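Local atomic coordinates of CSOR (Streptomyces lividans, PDB entry 4ADZ), a protein that probably represses transcription of a copper-sensitive operon and responds to copper. Residues Tyr77-Asp80 / Ile81-Gln84. Numbering follows the deposited sequence.
Sequences YCID and ILTQ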
loop_
_atom_site.group_PDB
_atom_site.type_symbol
_atom_site.label_atom_id
_atom_site.label_comp_id
_atom_site.label_asym_id
_atom_site.label_seq_id
_atom_site.Cartn_x
_atom_site.Cartn_y
_atom_site.Cartn_z
ATOM N N TYR A 77 -19.419 -10.340 11.457
ATOM C CA TYR A 77 -18.331 -9.838 12.283
ATOM C C TYR A 77 -17.356 -8.985 11.446
ATOM O O TYR A 77 -16.958 -9.328 10.331
ATOM C CB TYR A 77 -17.594 -11.010 12.880
ATOM C CG TYR A 77 -16.453 -10.683 13.821
ATOM C CD1 TYR A 77 -16.660 -9.917 14.955
ATOM C CD2 TYR A 77 -15.206 -11.254 13.631
ATOM C CE1 TYR A 77 -15.658 -9.661 15.868
ATOM C CE2 TYR A 77 -14.184 -11.002 14.531
ATOM C CZ TYR A 77 -14.408 -10.180 15.615
ATOM O OH TYR A 77 -13.412 -9.929 16.520
ATOM N N CYS A 78 -16.996 -7.867 12.024
ATOM C CA CYS A 78 -16.230 -6.896 11.239
ATOM C C CYS A 78 -14.913 -7.391 10.684
ATOM O O CYS A 78 -14.551 -7.012 9.577
ATOM C CB CYS A 78 -16.066 -5.647 12.004
ATOM S SG CYS A 78 -15.100 -5.992 13.466
ATOM N N ILE A 79 -14.178 -8.264 11.374
ATOM C CA ILE A 79 -12.939 -8.801 10.848
ATOM C C ILE A 79 -13.135 -9.633 9.561
ATOM O O ILE A 79 -12.345 -9.550 8.675
ATOM C CB ILE A 79 -12.124 -9.592 11.912
ATOM C CG1 ILE A 79 -11.858 -8.682 13.124
ATOM C CG2 ILE A 79 -10.842 -10.185 11.322
ATOM C CD1 ILE A 79 -10.924 -7.495 12.885
ATOM N N ASP A 80 -14.208 -10.427 9.487
ATOM C CA ASP A 80 -14.526 -11.223 8.340
ATOM C C ASP A 80 -14.810 -10.244 7.177
ATOM O O ASP A 80 -14.386 -10.510 6.052
ATOM C CB ASP A 80 -15.734 -12.101 8.664
ATOM C CG ASP A 80 -15.977 -13.181 7.689
ATOM O OD1 ASP A 80 -15.018 -13.748 7.135
ATOM O OD2 ASP A 80 -17.174 -13.552 7.485
ATOM N N ILE A 81 -15.464 -9.120 7.474
ATOM C CA ILE A 81 -15.685 -8.119 6.421
ATOM C C ILE A 81 -14.364 -7.527 5.930
ATOM O O ILE A 81 -14.151 -7.362 4.699
ATOM C CB ILE A 81 -16.666 -7.015 6.864
ATOM C CG1 ILE A 81 -18.044 -7.631 7.209
ATOM C CG2 ILE A 81 -16.837 -5.982 5.737
ATOM C CD1 ILE A 81 -19.084 -6.664 7.814
ATOM N N LEU A 82 -13.491 -7.158 6.862
ATOM C CA LEU A 82 -12.153 -6.666 6.503
ATOM C C LEU A 82 -11.385 -7.623 5.651
ATOM O O LEU A 82 -10.782 -7.234 4.639
ATOM C CB LEU A 82 -11.349 -6.267 7.727
ATOM C CG LEU A 82 -11.877 -5.124 8.564
ATOM C CD1 LEU A 82 -10.976 -4.848 9.804
ATOM C CD2 LEU A 82 -12.018 -3.868 7.742
ATOM N N THR A 83 -11.446 -8.918 5.943
ATOM C CA THR A 83 -10.801 -9.885 5.100
ATOM C C THR A 83 -11.282 -9.829 3.627
ATOM O O THR A 83 -10.479 -9.914 2.675
ATOM C CB THR A 83 -10.973 -11.312 5.686
ATOM O OG1 THR A 83 -10.358 -11.320 6.961
ATOM C CG2 THR A 83 -10.329 -12.411 4.785
ATOM N N GLN A 84 -12.596 -9.714 3.443
ATOM C CA GLN A 84 -13.199 -9.620 2.115
ATOM C C GLN A 84 -12.857 -8.249 1.466
ATOM O O GLN A 84 -12.668 -8.212 0.248
ATOM C CB GLN A 84 -14.704 -9.749 2.244
ATOM C CG GLN A 84 -15.492 -9.550 0.975
ATOM C CD GLN A 84 -15.504 -10.709 0.026
ATOM O OE1 GLN A 84 -14.769 -11.746 0.190
ATOM N NE2 GLN A 84 -16.420 -10.577 -0.998
#
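Ile81 N donates to Tyr77 O at 3.2 Å, the first of four i to i+4 backbone bonds that join Tyr77-Asp80 to Ile81-Gln84, the N-cap and first two turns of helix 78-114. Leu82 N reaches Cys78 O at 2.9 Å with an N-H...O angle of 166°. The next two bonds run from Thr83 N to Ile79 O, 2.9 Å, and from Gln84 N to Asp80 O, a longer 3.3 Å. Tyr77 holds the N-cap position just ahead of the helix, and its carbonyl also takes a weak bond from Asp80 N, while its phenol oxygen bonds Glu125 and Lys122 of the second subunit. Thr83 has OG1 beside its own backbone N (chi1 -61°), which brings the hydroxyl back to 3.2 Å from Ile79 O, the carbonyl already taken by Thr83 N.

This is the start of the long central helix of the three-helix CsoR subunit, just past the turn that follows helix 48-73. Ile81 packs on Leu68 and Met71 of that helix and also meets Leu99 of the second subunit.

Among the apolar side chains, Ile79 CD1 and Leu82 CD1 meet at 4.1 Å, a methyl-to-methyl van der Waals contact between chains that cross at a slant. Leu82 CG sits closer to the main chain, 3.4 Å from Cys78 O, and the leucine packs against Ala96 of the second subunit. Ile81 likewise lies back along its own helix, with CG1 3.7 Å from Tyr77 O.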